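Local coordinates for protein NADH-rubredoxin oxidoreductase (Clostridium acetobutylicum, PDB 3KLJ) that catalyses the NADH-dependent reduction of rubredoxin through a bound FAD, passing electrons into the dioxygen-scavenging chain of this obligate anaerobe, at residues Y47-N52 with G275-A280; D265-Y270 with N281-V286. All coordinates share one frame; numbering follows the deposited sequence. Where two conformers were deposited one is given.

Interaction 1: Y47-N52 with G275-A280; sequences YRPRLN and GLINIA. With FAD (flavin-adenine dinucleotide), chain B.
Pro49 and Ile277 mark the closest approach of the two backbones, with CA atoms 7.8 Å apart, where a 3-10 turn at 48-50 faces the first turn of helix 277-291. No hydrogen bond joins the segments. The contact is apolar and centres on Ile277. Its CG1 lies anti to the backbone N (chi1 -163°), which carries CD1 across to the other segment. CD1 sits over one face of the Tyr47 ring, displaced toward the rim, in a CH-pi contact 4.0 Å from the ring centroid. The same methyl presses on Pro49, with Ile277 CD1 only 3.5 Å from Pro49 CD, a tight fit. The second branch, Ile277 CG2, meets Tyr47 OH at 3.6 Å.

FAD borders the contact. Pro49 packs on the isoalloxazine, its CB 3.5 Å from FAD N5. At the helix start, Ile277 N gives a nearly straight bond to FAD O2 (2.9 Å, 162°). Arg48 bends at chi3, and its NE reaches FAD O2A in the plane of the guanidinium (2.7 Å, 167°). NH1 adds a weak bond to the same oxygen and a salt bridge to Glu41. Tyr46 and the carbonyl of Tyr131 hold NH2. A helix N-terminus directed at the flavin O2 is a feature of the FAD site in the glutathione reductase (GR) fold.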
# COMPACT_ATOMS: atom_id res chain seq x y z
N TYR A 47 -3.67 12.10 2.00
CA TYR A 47 -4.27 10.77 2.07
C TYR A 47 -4.04 10.07 0.73
O TYR A 47 -4.92 10.06 -0.15
CB TYR A 47 -5.77 10.85 2.39
CG TYR A 47 -6.31 9.58 3.01
CD1 TYR A 47 -6.83 8.57 2.20
CD2 TYR A 47 -6.28 9.38 4.39
CE1 TYR A 47 -7.33 7.39 2.76
CE2 TYR A 47 -6.78 8.21 4.96
CZ TYR A 47 -7.30 7.22 4.14
OH TYR A 47 -7.78 6.06 4.68
N ARG A 48 -2.84 9.50 0.60
CA ARG A 48 -2.37 8.89 -0.64
C ARG A 48 -3.37 7.93 -1.35
O ARG A 48 -3.45 7.96 -2.58
CB ARG A 48 -1.01 8.21 -0.42
CG ARG A 48 -0.23 7.83 -1.70
CD ARG A 48 1.17 7.24 -1.37
NE ARG A 48 1.97 8.18 -0.58
CZ ARG A 48 2.52 9.30 -1.05
NH1 ARG A 48 3.21 10.10 -0.25
NH2 ARG A 48 2.38 9.64 -2.33
N PRO A 49 -4.10 7.06 -0.59
CA PRO A 49 -5.06 6.17 -1.27
C PRO A 49 -6.15 6.87 -2.09
O PRO A 49 -6.83 6.19 -2.87
CB PRO A 49 -5.68 5.36 -0.12
CG PRO A 49 -4.58 5.31 0.92
CD PRO A 49 -3.97 6.70 0.84
N ARG A 50 -6.31 8.18 -1.94
CA ARG A 50 -7.35 8.88 -2.69
C ARG A 50 -6.83 9.47 -4.01
O ARG A 50 -7.55 10.21 -4.66
CB ARG A 50 -8.05 9.96 -1.85
CG ARG A 50 -8.40 9.50 -0.47
CD ARG A 50 -9.78 9.89 -0.04
NE ARG A 50 -9.89 11.29 0.33
CZ ARG A 50 -10.63 12.19 -0.32
NH1 ARG A 50 -11.33 11.85 -1.38
NH2 ARG A 50 -10.66 13.43 0.12
N LEU A 51 -5.60 9.12 -4.38
CA LEU A 51 -5.01 9.60 -5.64
C LEU A 51 -5.89 9.25 -6.86
O LEU A 51 -5.95 10.01 -7.83
CB LEU A 51 -3.57 9.09 -5.81
CG LEU A 51 -2.50 9.84 -4.99
CD1 LEU A 51 -1.15 9.17 -5.11
CD2 LEU A 51 -2.40 11.32 -5.39
N ASN A 52 -6.59 8.11 -6.79
CA ASN A 52 -7.51 7.72 -7.85
C ASN A 52 -8.63 8.75 -8.05
O ASN A 52 -9.14 8.88 -9.15
CB ASN A 52 -8.07 6.32 -7.59
CG ASN A 52 -7.09 5.22 -7.98
OD1 ASN A 52 -6.48 5.29 -9.05
ND2 ASN A 52 -6.93 4.22 -7.13
N GLY A 275 1.93 -2.65 3.81
CA GLY A 275 1.82 -1.48 2.95
C GLY A 275 0.42 -0.89 2.93
O GLY A 275 -0.08 -0.53 1.88
N LEU A 276 -0.20 -0.81 4.11
CA LEU A 276 -1.57 -0.35 4.24
C LEU A 276 -1.61 0.90 5.10
O LEU A 276 -0.78 1.07 5.99
CB LEU A 276 -2.45 -1.45 4.86
CG LEU A 276 -2.58 -2.75 4.06
CD1 LEU A 276 -3.27 -3.87 4.87
CD2 LEU A 276 -3.33 -2.48 2.77
N ILE A 277 -2.59 1.78 4.83
CA ILE A 277 -2.65 3.08 5.50
C ILE A 277 -3.00 3.02 7.00
O ILE A 277 -2.44 3.79 7.77
CB ILE A 277 -3.48 4.16 4.72
CG1 ILE A 277 -3.15 5.56 5.26
CG2 ILE A 277 -4.97 3.85 4.76
CD1 ILE A 277 -3.30 6.67 4.27
N ASN A 278 -3.88 2.11 7.42
CA ASN A 278 -4.18 2.02 8.85
C ASN A 278 -2.94 1.62 9.66
O ASN A 278 -2.77 2.07 10.79
CB ASN A 278 -5.41 1.13 9.14
CG ASN A 278 -5.23 -0.30 8.67
OD1 ASN A 278 -4.27 -0.64 7.99
ND2 ASN A 278 -6.19 -1.15 9.04
N ILE A 279 -2.06 0.81 9.07
CA ILE A 279 -0.77 0.45 9.67
C ILE A 279 0.16 1.66 9.76
O ILE A 279 0.84 1.84 10.77
CB ILE A 279 -0.10 -0.72 8.89
CG1 ILE A 279 -0.98 -1.96 9.00
CG2 ILE A 279 1.32 -1.00 9.41
CD1 ILE A 279 -0.52 -3.16 8.19
N ALA A 280 0.19 2.47 8.71
CA ALA A 280 0.99 3.70 8.68
C ALA A 280 0.58 4.64 9.81
O ALA A 280 1.43 5.15 10.55
CB ALA A 280 0.86 4.39 7.32
PA FAD B . 4.21 7.35 2.13
O1A FAD B . 4.88 6.80 0.90
O2A FAD B . 2.74 7.63 1.92
O5B FAD B . 4.96 8.68 2.60
C5B FAD B . 6.37 8.73 2.71
C4B FAD B . 6.86 10.12 2.32
O4B FAD B . 8.27 10.20 2.56
C3B FAD B . 6.65 10.38 0.84
O3B FAD B . 5.99 11.63 0.68
C2B FAD B . 8.04 10.41 0.23
O2B FAD B . 8.17 11.37 -0.79
C1B FAD B . 8.91 10.78 1.43
N9A FAD B . 10.30 10.33 1.31
C8A FAD B . 10.76 9.18 0.73
N7A FAD B . 12.11 9.15 0.85
C5A FAD B . 12.52 10.26 1.50
C6A FAD B . 13.78 10.72 1.87
N6A FAD B . 14.88 10.16 1.35
N1A FAD B . 13.88 11.92 2.55
C2A FAD B . 12.75 12.66 2.84
N3A FAD B . 11.51 12.20 2.46
C4A FAD B . 11.39 11.01 1.80
N1 FAD B . -3.46 1.53 1.41
C2 FAD B . -4.58 0.96 1.96
O2 FAD B . -4.53 0.52 3.10
N3 FAD B . -5.76 0.89 1.26
C4 FAD B . -5.83 1.40 -0.02
O4 FAD B . -6.90 1.31 -0.63
C4X FAD B . -4.69 1.97 -0.60
N5 FAD B . -4.73 2.50 -1.89
C5X FAD B . -3.60 3.07 -2.45
C6 FAD B . -3.65 3.59 -3.75
C7 FAD B . -2.50 4.18 -4.30
C7M FAD B . -2.54 4.74 -5.69
C8 FAD B . -1.31 4.23 -3.57
C8M FAD B . -0.06 4.85 -4.14
C9 FAD B . -1.28 3.71 -2.28
C9A FAD B . -2.42 3.13 -1.72
N10 FAD B . -2.37 2.61 -0.42
C10 FAD B . -3.50 2.04 0.13
C1' FAD B . -1.10 2.65 0.36
C2' FAD B . -1.05 3.81 1.34
O2' FAD B . -1.05 5.01 0.60
C3' FAD B . 0.23 3.66 2.13
O3' FAD B . 0.16 2.50 2.94
C4' FAD B . 0.52 4.85 3.03
O4' FAD B . 0.56 6.05 2.27
C5' FAD B . 1.88 4.64 3.68
O5' FAD B . 2.21 5.83 4.35
P FAD B . 3.73 6.14 4.70
O1P FAD B . 3.79 7.45 5.47
O2P FAD B . 4.37 4.98 5.41
O3P FAD B . 4.48 6.26 3.28

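Interaction 2: D265-Y270 with N281-V286; sequences DVAEFY and NKQGEV. With FAD (flavin-adenine dinucleotide), chain B.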
# COMPACT_ATOMS: atom_id res chain seq x y z
N ASP A 265 4.97 2.16 5.77
CA ASP A 265 5.35 1.37 4.59
C ASP A 265 6.82 0.94 4.55
O ASP A 265 7.14 -0.09 3.94
CB ASP A 265 5.03 2.15 3.30
CG ASP A 265 3.67 1.82 2.73
OD1 ASP A 265 3.52 1.86 1.49
OD2 ASP A 265 2.74 1.52 3.51
N VAL A 266 7.70 1.72 5.17
CA VAL A 266 9.14 1.43 5.16
C VAL A 266 9.54 0.35 6.19
O VAL A 266 10.65 -0.19 6.12
CB VAL A 266 9.98 2.72 5.41
CG1 VAL A 266 9.92 3.15 6.89
CG2 VAL A 266 11.45 2.50 4.97
N ALA A 267 8.65 0.05 7.13
CA ALA A 267 8.98 -0.73 8.31
C ALA A 267 8.44 -2.15 8.26
O ALA A 267 7.34 -2.40 7.78
CB ALA A 267 8.47 -0.02 9.56
N GLU A 268 9.25 -3.08 8.77
CA GLU A 268 8.92 -4.49 8.77
C GLU A 268 8.87 -4.99 10.22
O GLU A 268 9.88 -4.94 10.95
CB GLU A 268 9.95 -5.25 7.94
CG GLU A 268 9.82 -6.77 7.94
CD GLU A 268 10.76 -7.45 6.93
OE1 GLU A 268 10.99 -8.68 7.06
OE2 GLU A 268 11.26 -6.76 6.01
N PHE A 269 7.70 -5.50 10.62
CA PHE A 269 7.40 -5.84 12.02
C PHE A 269 7.02 -7.31 12.07
O PHE A 269 6.00 -7.72 11.50
CB PHE A 269 6.22 -4.99 12.52
CG PHE A 269 5.77 -5.33 13.92
CD1 PHE A 269 6.63 -5.17 15.01
CD2 PHE A 269 4.47 -5.80 14.15
CE1 PHE A 269 6.20 -5.48 16.31
CE2 PHE A 269 4.03 -6.09 15.43
CZ PHE A 269 4.90 -5.93 16.52
N TYR A 270 7.85 -8.11 12.75
CA TYR A 270 7.70 -9.56 12.73
C TYR A 270 7.55 -10.10 11.31
O TYR A 270 6.75 -11.00 11.05
CB TYR A 270 6.52 -10.00 13.60
CG TYR A 270 6.86 -10.03 15.07
CD1 TYR A 270 6.36 -9.06 15.93
CD2 TYR A 270 7.68 -11.03 15.61
CE1 TYR A 270 6.65 -9.09 17.30
CE2 TYR A 270 7.98 -11.07 16.97
CZ TYR A 270 7.46 -10.09 17.81
OH TYR A 270 7.74 -10.10 19.15
N ASN A 281 -0.72 4.88 9.91
CA ASN A 281 -1.27 5.74 10.96
C ASN A 281 -0.91 5.23 12.35
O ASN A 281 -0.43 5.99 13.20
CB ASN A 281 -2.79 5.83 10.82
CG ASN A 281 -3.22 6.56 9.56
OD1 ASN A 281 -4.24 6.24 8.95
ND2 ASN A 281 -2.42 7.55 9.16
N LYS A 282 -1.12 3.93 12.59
CA LYS A 282 -0.95 3.37 13.92
C LYS A 282 0.53 3.18 14.29
O LYS A 282 0.93 3.43 15.43
CB LYS A 282 -1.71 2.05 14.04
CG LYS A 282 -2.72 2.00 15.18
CD LYS A 282 -2.13 1.28 16.42
CE LYS A 282 -2.00 2.19 17.63
NZ LYS A 282 -1.08 3.35 17.39
N GLN A 283 1.35 2.74 13.33
CA GLN A 283 2.79 2.66 13.59
C GLN A 283 3.41 4.05 13.75
O GLN A 283 4.26 4.25 14.61
CB GLN A 283 3.54 1.84 12.54
CG GLN A 283 3.22 0.33 12.60
CD GLN A 283 3.97 -0.46 11.55
OE1 GLN A 283 4.48 0.10 10.57
NE2 GLN A 283 4.00 -1.79 11.71
N GLY A 284 3.00 5.00 12.91
CA GLY A 284 3.46 6.39 13.06
C GLY A 284 3.18 6.94 14.45
O GLY A 284 4.05 7.52 15.10
N GLU A 285 1.95 6.73 14.92
CA GLU A 285 1.55 7.10 16.28
C GLU A 285 2.46 6.48 17.37
O GLU A 285 2.96 7.19 18.24
CB GLU A 285 0.09 6.73 16.51
CG GLU A 285 -0.38 6.99 17.93
CD GLU A 285 -1.80 6.52 18.20
OE1 GLU A 285 -2.36 5.71 17.42
OE2 GLU A 285 -2.36 6.97 19.21
N VAL A 286 2.67 5.16 17.32
CA VAL A 286 3.51 4.48 18.32
C VAL A 286 4.95 5.03 18.33
O VAL A 286 5.53 5.26 19.39
CB VAL A 286 3.45 2.93 18.17
CG1 VAL A 286 4.56 2.22 18.98
CG2 VAL A 286 2.08 2.41 18.60
PA FAD B . 4.21 7.35 2.13
O1A FAD B . 4.88 6.80 0.90
O2A FAD B . 2.74 7.63 1.92
O5B FAD B . 4.96 8.68 2.60
C5B FAD B . 6.37 8.73 2.71
C4B FAD B . 6.86 10.12 2.32
O4B FAD B . 8.27 10.20 2.56
C3B FAD B . 6.65 10.38 0.84
O3B FAD B . 5.99 11.63 0.68
C2B FAD B . 8.04 10.41 0.23
O2B FAD B . 8.17 11.37 -0.79
C1B FAD B . 8.91 10.78 1.43
N9A FAD B . 10.30 10.33 1.31
C8A FAD B . 10.76 9.18 0.73
N7A FAD B . 12.11 9.15 0.85
C5A FAD B . 12.52 10.26 1.50
C6A FAD B . 13.78 10.72 1.87
N6A FAD B . 14.88 10.16 1.35
N1A FAD B . 13.88 11.92 2.55
C2A FAD B . 12.75 12.66 2.84
N3A FAD B . 11.51 12.20 2.46
C4A FAD B . 11.39 11.01 1.80
N1 FAD B . -3.46 1.53 1.41
C2 FAD B . -4.58 0.96 1.96
O2 FAD B . -4.53 0.52 3.10
N3 FAD B . -5.76 0.89 1.26
C4 FAD B . -5.83 1.40 -0.02
O4 FAD B . -6.90 1.31 -0.63
C4X FAD B . -4.69 1.97 -0.60
N5 FAD B . -4.73 2.50 -1.89
C5X FAD B . -3.60 3.07 -2.45
C6 FAD B . -3.65 3.59 -3.75
C7 FAD B . -2.50 4.18 -4.30
C7M FAD B . -2.54 4.74 -5.69
C8 FAD B . -1.31 4.23 -3.57
C8M FAD B . -0.06 4.85 -4.14
C9 FAD B . -1.28 3.71 -2.28
C9A FAD B . -2.42 3.13 -1.72
N10 FAD B . -2.37 2.61 -0.42
C10 FAD B . -3.50 2.04 0.13
C1' FAD B . -1.10 2.65 0.36
C2' FAD B . -1.05 3.81 1.34
O2' FAD B . -1.05 5.01 0.60
C3' FAD B . 0.23 3.66 2.13
O3' FAD B . 0.16 2.50 2.94
C4' FAD B . 0.52 4.85 3.03
O4' FAD B . 0.56 6.05 2.27
C5' FAD B . 1.88 4.64 3.68
O5' FAD B . 2.21 5.83 4.35
P FAD B . 3.73 6.14 4.70
O1P FAD B . 3.79 7.45 5.47
O2P FAD B . 4.37 4.98 5.41
O3P FAD B . 4.48 6.26 3.28
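Ala267 and Phe269, on strand 267-269, meet one side chain of helix 277-291, that of Gln283. Just before the strand, Asp265 serves FAD. Its backbone N donates to the phosphate oxygen FAD O2P (2.9 Å, 164°). Its carboxylate receives the ribityl hydroxyl, with FAD O3' 2.8 Å from Asp265 OD2. The other oxygen, OD1, is bonded to Ser114 OG, so both ends of the carboxylate are held.

Ala267 points its CB at the helix and comes within 4.1 Å of Gln283 OE1. Phe269 offers CB to the helix, 4.0 Å from Gln283 NE2. Its CG is anti to the backbone N (chi1 176°), and the ring leads away from the helix to an edge-to-face contact with Tyr298.

Gln283 is extended beyond CG (chi2 179°) and spans the gap, its amide reaching two alternate residues of the strand. These touches are van der Waals contacts; no hydrogen bond crosses. The polar partner of OE1 is the amide of Gly264, directly before Asp265. The buried glutamine thus ties the helix to the backbone next to Asp265. Within the helix, Lys282 NZ forms a salt bridge with Glu285 OE1 (2.7 Å), from above the carboxylate plane. An aspartate that binds flavin ribityl and phosphate groups, followed by a short strand and then a helix, is characteristic of the FAD-binding domain of pyridine nucleotide-disulphide oxidoreductases.

Overall arrangement
Both contacts are buried and belong to the FAD-binding domain. They use successive parts of helix 277-291. Interaction 1 takes its first turn, beside the flavin, and lies nearer the middle of the chain. Interaction 2 takes the following turns and packs them on strand 267-269. The first joins sequence-distant parts of the chain, the second near neighbours. Neither has a hydrogen bond between its own segments. Interaction 1 rests on an isoleucine against a tyrosine and a proline, interaction 2 on the amide end of a glutamine against the CB atoms of an alanine and a phenylalanine. They meet where Gly275 CA lies 3.2 Å from Asp265 OD2. FAD links them through its flavin, ribityl and phosphate groups.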